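Local coordinates for protein cellulase CEL9M (Clostridium cellulolyticum, PDB 1IA6) that probably cleaves internal beta-1,4-glucosidic linkages of cellulose, as a family 9 glycoside hydrolase whose catalytic module binds calcium and zinc, at residues 6-9 with 10-14; 80-83 with 84-88; 347-351 with 352-356. All coordinates share one frame; numbering follows the deposited sequence. Where two conformers were deposited one is given.

In the fold
Helix 6-15, which carries interaction 1, lies between the other two contacts, and each has its centre about 12 Å from that of interaction 1. Toward interaction 2 the helix presents Ser7, Leu10 and Ile14, with Ile14 CD1 3.9 Å from Phe85 CE2. Toward interaction 3 it presents Thr8, Ala9 and Asp12, and Ala9 N is 3.5 Å from Tyr354 CE2. Interactions 2 and 3 do not touch; their nearest atoms are about 11 Å apart. Interaction 3 is closest to the predicted catalytic residues, the side chain of Met348 lying about 6 Å from that of Asp401. A bound nickel ion lies about 6 Å from the side chain of Tyr6 and about 9 Å from that of Tyr354.

Interaction 1 (6-9 with 10-14); sequences YSTA and LKDSI
Thr8 and Asp12, one turn apart, lie side by side and point the same way, the methyl CG2 of Thr8 meeting the carboxylate at Asp12 OD2 (3.8 Å). The Thr8 methyl stands anti to the backbone N, while OG1 lies beside that N (chi1 -63°) and bonds to Asp5 OD2; this leaves CG2 on the side of Asp12. The carboxylate also leans back over the preceding turn, Asp12 CG coming within 3.3 Å of Thr8 O, whose bonding partner is the amide Asp12 N at 3.0 Å. That bond is one of four successive i to i+4 bonds that identify a regular alpha helix, here the N-terminal helix 6-15 of the family 9 catalytic module; Leu10 N to Tyr6 O (2.9 Å) starts the series and Ser13 N to Ala9 O ends it. Leu10 and Tyr6 direct their side-chain ends away from each other's segment, yet both rest on Ile427 of helix 413-429. At Ser13 the first torsion, 67°, sets OG between the backbone N and the carbonyl carbon and brings it back over the preceding turn. There Ser13 OG donates to Leu10 O at 2.7 Å, a carbonyl that also accepts from Ile14 N.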
# COMPACT_ATOMS: atom_id res chain seq x y z
N TYR A 6 -4.12 -20.04 -2.23
CA TYR A 6 -3.65 -18.68 -2.48
C TYR A 6 -4.66 -17.87 -3.28
O TYR A 6 -4.72 -16.65 -3.17
CB TYR A 6 -2.32 -18.71 -3.25
CG TYR A 6 -1.21 -19.45 -2.54
CD1 TYR A 6 -0.72 -19.01 -1.32
CD2 TYR A 6 -0.67 -20.61 -3.10
CE1 TYR A 6 0.30 -19.71 -0.66
CE2 TYR A 6 0.34 -21.31 -2.45
CZ TYR A 6 0.82 -20.86 -1.24
OH TYR A 6 1.81 -21.57 -0.59
N SER A 7 -5.46 -18.56 -4.09
CA SER A 7 -6.47 -17.91 -4.92
C SER A 7 -7.52 -17.18 -4.09
O SER A 7 -7.84 -16.02 -4.36
CB SER A 7 -7.15 -18.96 -5.81
OG SER A 7 -8.13 -18.36 -6.64
N THR A 8 -8.07 -17.87 -3.09
CA THR A 8 -9.09 -17.28 -2.24
C THR A 8 -8.50 -16.16 -1.39
O THR A 8 -9.15 -15.15 -1.15
CB THR A 8 -9.73 -18.35 -1.32
OG1 THR A 8 -10.39 -19.33 -2.13
CG2 THR A 8 -10.76 -17.71 -0.39
N ALA A 9 -7.27 -16.35 -0.93
CA ALA A 9 -6.62 -15.32 -0.12
C ALA A 9 -6.45 -14.05 -0.95
O ALA A 9 -6.66 -12.95 -0.46
CB ALA A 9 -5.26 -15.81 0.37
N LEU A 10 -6.07 -14.22 -2.22
CA LEU A 10 -5.89 -13.08 -3.10
C LEU A 10 -7.20 -12.31 -3.24
O LEU A 10 -7.23 -11.09 -3.07
CB LEU A 10 -5.41 -13.53 -4.49
CG LEU A 10 -5.26 -12.40 -5.52
CD1 LEU A 10 -4.25 -11.37 -5.02
CD2 LEU A 10 -4.82 -12.99 -6.85
N LYS A 11 -8.28 -13.02 -3.55
CA LYS A 11 -9.59 -12.40 -3.70
C LYS A 11 -9.95 -11.61 -2.44
O LYS A 11 -10.40 -10.47 -2.52
CB LYS A 11 -10.67 -13.45 -3.94
CG LYS A 11 -12.06 -12.84 -4.11
CD LYS A 11 -13.17 -13.89 -4.18
CE LYS A 11 -13.39 -14.57 -2.84
NZ LYS A 11 -14.54 -15.52 -2.88
N ASP A 12 -9.75 -12.23 -1.28
CA ASP A 12 -10.07 -11.57 -0.02
C ASP A 12 -9.22 -10.32 0.21
O ASP A 12 -9.75 -9.30 0.64
CB ASP A 12 -9.86 -12.51 1.17
CG ASP A 12 -10.87 -13.64 1.22
OD1 ASP A 12 -11.95 -13.52 0.61
OD2 ASP A 12 -10.57 -14.65 1.89
N SER A 13 -7.92 -10.40 -0.07
CA SER A 13 -7.02 -9.27 0.15
C SER A 13 -7.38 -8.05 -0.69
O SER A 13 -7.11 -6.91 -0.30
CB SER A 13 -5.56 -9.69 -0.11
OG SER A 13 -5.34 -9.99 -1.47
N ILE A 14 -7.99 -8.29 -1.84
CA ILE A 14 -8.41 -7.19 -2.72
C ILE A 14 -9.73 -6.62 -2.21
O ILE A 14 -9.94 -5.41 -2.20
CB ILE A 14 -8.61 -7.69 -4.16
CG1 ILE A 14 -7.27 -8.18 -4.73
CG2 ILE A 14 -9.20 -6.58 -5.02
CD1 ILE A 14 -7.41 -8.96 -6.02

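Interaction 2 (80-83 with 84-88); sequences EFKE and SFDAT
The Phe85 ring turns its edge, near its plane, to two backbone carbonyl oxygens of the preceding turn, Phe81 O and Lys82 O; CD1 comes closest, 3.2 Å from Phe81 O. Phe81 has Glu80 CB over the centre of one ring face, 4.1 Å above the plane, and meets Phe85 through its CB rather than its ring, with Phe81 CB 4.5 Å from Phe85 CE1. The two aromatic side chains are therefore not stacked. The motif is the short helix 82-87 that follows helix 64-80, with Phe81 at its N-cap position. Phe81 O receives Ser84 N at 2.9 Å, an i to i+3 bond whose donor lies well above the carbonyl plane. Farther along, Asp86 N to Lys82 O and Ala87 N to Glu83 O are i to i+4 bonds, nearly straight at the hydrogen (167° and 168°), as in an alpha-helical turn. Both phenylalanines pack on Ala424 of helix 413-429, and Ser84 OG bonds to Ala424 O, so the start of the helix meets helix 413-429 through both apolar and polar contacts. On an exposed face, Lys82 and Asp86 cross obliquely. The lysine chain is extended through chi3 and bends at chi4 (55°), passing CE at 3.4 Å from Asp86 OD2. Lys82 NZ forms a salt bridge to that same OD2 at 3.5 Å. The other carboxylate oxygen, Asp86 OD1, has a second partner in Thr91 OG1. A water completes the lysine-aspartate link, accepting from Lys82 NZ at 2.7 Å and donating to Asp86 OD1 at 2.8 Å.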
# COMPACT_ATOMS: atom_id res chain seq x y z
N GLU A 80 3.07 -6.58 -12.82
CA GLU A 80 4.02 -7.70 -12.82
C GLU A 80 3.40 -9.09 -12.84
O GLU A 80 3.98 -10.02 -13.41
CB GLU A 80 4.95 -7.60 -11.61
CG GLU A 80 5.77 -6.32 -11.51
CD GLU A 80 6.90 -6.24 -12.52
OE1 GLU A 80 7.23 -7.27 -13.16
OE2 GLU A 80 7.48 -5.14 -12.68
N PHE A 81 2.25 -9.25 -12.20
CA PHE A 81 1.60 -10.56 -12.12
C PHE A 81 0.17 -10.57 -12.67
O PHE A 81 -0.71 -11.22 -12.11
CB PHE A 81 1.58 -11.04 -10.67
CG PHE A 81 2.94 -11.07 -10.02
CD1 PHE A 81 3.93 -11.93 -10.50
CD2 PHE A 81 3.23 -10.25 -8.94
CE1 PHE A 81 5.20 -11.96 -9.91
CE2 PHE A 81 4.50 -10.27 -8.34
CZ PHE A 81 5.48 -11.13 -8.83
N LYS A 82 -0.04 -9.87 -13.78
CA LYS A 82 -1.36 -9.79 -14.39
C LYS A 82 -2.04 -11.15 -14.59
O LYS A 82 -3.24 -11.28 -14.37
CB LYS A 82 -1.28 -9.07 -15.73
CG LYS A 82 -2.60 -8.97 -16.46
CD LYS A 82 -2.44 -8.25 -17.79
CE LYS A 82 -3.70 -8.38 -18.64
NZ LYS A 82 -4.90 -7.90 -17.90
N GLU A 83 -1.27 -12.15 -15.01
CA GLU A 83 -1.80 -13.49 -15.24
C GLU A 83 -2.49 -14.06 -14.02
O GLU A 83 -3.51 -14.74 -14.13
CB GLU A 83 -0.68 -14.45 -15.67
CG GLU A 83 -0.07 -14.15 -17.04
CD GLU A 83 0.54 -12.76 -17.12
OE1 GLU A 83 1.36 -12.42 -16.24
OE2 GLU A 83 0.19 -12.02 -18.06
N SER A 84 -1.93 -13.79 -12.84
CA SER A 84 -2.50 -14.28 -11.60
C SER A 84 -3.89 -13.72 -11.35
O SER A 84 -4.76 -14.42 -10.85
CB SER A 84 -1.59 -13.93 -10.42
OG SER A 84 -0.32 -14.54 -10.57
N PHE A 85 -4.09 -12.45 -11.68
CA PHE A 85 -5.39 -11.82 -11.49
C PHE A 85 -6.39 -12.33 -12.54
O PHE A 85 -7.55 -12.62 -12.22
CB PHE A 85 -5.28 -10.30 -11.58
CG PHE A 85 -4.45 -9.68 -10.48
CD1 PHE A 85 -3.06 -9.66 -10.56
CD2 PHE A 85 -5.07 -9.12 -9.36
CE1 PHE A 85 -2.30 -9.08 -9.55
CE2 PHE A 85 -4.31 -8.54 -8.34
CZ PHE A 85 -2.93 -8.52 -8.43
N ASP A 86 -5.95 -12.44 -13.79
CA ASP A 86 -6.84 -12.91 -14.85
C ASP A 86 -7.33 -14.34 -14.58
O ASP A 86 -8.52 -14.61 -14.64
CB ASP A 86 -6.14 -12.90 -16.22
CG ASP A 86 -5.89 -11.50 -16.74
OD1 ASP A 86 -6.62 -10.56 -16.34
OD2 ASP A 86 -4.98 -11.34 -17.58
N ALA A 87 -6.39 -15.23 -14.29
CA ALA A 87 -6.69 -16.63 -14.03
C ALA A 87 -7.65 -16.87 -12.87
O ALA A 87 -8.45 -17.80 -12.90
CB ALA A 87 -5.40 -17.41 -13.81
N THR A 88 -7.57 -16.03 -11.84
CA THR A 88 -8.43 -16.17 -10.67
C THR A 88 -9.68 -15.31 -10.74
O THR A 88 -10.47 -15.28 -9.80
CB THR A 88 -7.67 -15.83 -9.37
OG1 THR A 88 -7.13 -14.51 -9.46
CG2 THR A 88 -6.54 -16.82 -9.14
O HOH W 1 -7.46 -8.72 -18.32
O HOH W 2 1.59 -14.03 -13.35

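Interaction 3 (347-351 with 352-356); sequences NMSYI and IGYGS
The chain reverses through a type II beta turn from Ile351 to Tyr354, closed by Tyr354 N to Ile351 O at 3.2 Å, with the donor 37° out of the carbonyl plane. Gly353 takes the third position of this turn with phi 82°, where a beta carbon would collide with the carbonyl oxygen of the residue before, so that glycine suits the place. Farther from the turn, Ser349 N reaches Ser356 O nearly along the C=O axis (3.0 Å), joining the two arms of the loop between helices 327-341 and 365-368. On the arm before the turn, Ser349 OG stands anti to the backbone N (chi1 158°), which places it 2.8 Å from Tyr354 O and also close to Ile351 O. The same OG lies at the edge of the Tyr354 ring, near its plane. Nearer the backbone, Ile351 CG2 packs against Tyr354 CB at 3.9 Å. The tyrosine reaches the start of helix 6-15: its OH bonds to Asp5 O, just before the helix, and its ring touches Thr8 and Ala9. Across the arms, Met348 CA makes a CA-H...O contact with Ser356 O at 3.5 Å.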
# COMPACT_ATOMS: atom_id res chain seq x y z
N ASN A 347 -1.61 -21.21 15.25
CA ASN A 347 -2.62 -21.94 14.49
C ASN A 347 -3.78 -21.04 14.08
O ASN A 347 -4.95 -21.39 14.22
CB ASN A 347 -3.16 -23.11 15.32
CG ASN A 347 -2.08 -24.10 15.70
OD1 ASN A 347 -1.83 -24.33 16.88
ND2 ASN A 347 -1.43 -24.68 14.70
N MET A 348 -3.45 -19.86 13.55
CA MET A 348 -4.48 -18.93 13.12
C MET A 348 -4.10 -18.24 11.82
O MET A 348 -2.92 -18.07 11.51
CB MET A 348 -4.74 -17.87 14.20
CG MET A 348 -3.63 -16.84 14.36
SD MET A 348 -4.02 -15.56 15.59
CE MET A 348 -5.03 -14.45 14.62
N SER A 349 -5.11 -17.85 11.05
CA SER A 349 -4.88 -17.13 9.82
C SER A 349 -4.77 -15.67 10.22
O SER A 349 -5.57 -15.19 11.02
CB SER A 349 -6.06 -17.29 8.87
OG SER A 349 -6.09 -16.23 7.93
N TYR A 350 -3.77 -14.97 9.69
CA TYR A 350 -3.61 -13.56 10.01
C TYR A 350 -4.37 -12.66 9.05
O TYR A 350 -4.27 -11.43 9.11
CB TYR A 350 -2.12 -13.21 10.07
CG TYR A 350 -1.51 -13.69 11.36
CD1 TYR A 350 -1.89 -13.14 12.58
CD2 TYR A 350 -0.59 -14.74 11.38
CE1 TYR A 350 -1.39 -13.61 13.79
CE2 TYR A 350 -0.07 -15.23 12.59
CZ TYR A 350 -0.48 -14.66 13.78
OH TYR A 350 0.02 -15.12 14.98
N ILE A 351 -5.14 -13.29 8.17
CA ILE A 351 -5.99 -12.57 7.23
C ILE A 351 -7.41 -12.79 7.75
O ILE A 351 -7.90 -13.92 7.78
CB ILE A 351 -5.89 -13.12 5.80
CG1 ILE A 351 -4.49 -12.89 5.23
CG2 ILE A 351 -6.91 -12.43 4.91
CD1 ILE A 351 -4.30 -13.47 3.84
N ILE A 352 -8.07 -11.72 8.18
CA ILE A 352 -9.42 -11.85 8.71
C ILE A 352 -10.39 -12.41 7.66
O ILE A 352 -10.35 -12.02 6.50
CB ILE A 352 -9.94 -10.49 9.22
CG1 ILE A 352 -9.10 -10.04 10.42
CG2 ILE A 352 -11.41 -10.59 9.61
CD1 ILE A 352 -9.44 -8.65 10.93
N GLY A 353 -11.24 -13.34 8.09
CA GLY A 353 -12.22 -13.92 7.17
C GLY A 353 -11.70 -15.04 6.29
O GLY A 353 -12.43 -15.58 5.47
N TYR A 354 -10.42 -15.38 6.46
CA TYR A 354 -9.81 -16.45 5.68
C TYR A 354 -9.24 -17.50 6.63
O TYR A 354 -8.77 -17.17 7.71
CB TYR A 354 -8.69 -15.89 4.79
CG TYR A 354 -7.87 -16.95 4.07
CD1 TYR A 354 -6.89 -17.68 4.75
CD2 TYR A 354 -8.09 -17.23 2.73
CE1 TYR A 354 -6.15 -18.66 4.10
CE2 TYR A 354 -7.35 -18.21 2.07
CZ TYR A 354 -6.39 -18.92 2.76
OH TYR A 354 -5.66 -19.90 2.12
N GLY A 355 -9.29 -18.76 6.22
CA GLY A 355 -8.73 -19.82 7.04
C GLY A 355 -9.43 -20.05 8.36
O GLY A 355 -10.66 -20.06 8.43
N SER A 356 -8.67 -20.23 9.43
CA SER A 356 -9.29 -20.49 10.72
C SER A 356 -8.85 -19.62 11.89
O SER A 356 -7.77 -19.02 11.88
CB SER A 356 -9.10 -21.97 11.09
OG SER A 356 -7.73 -22.33 11.13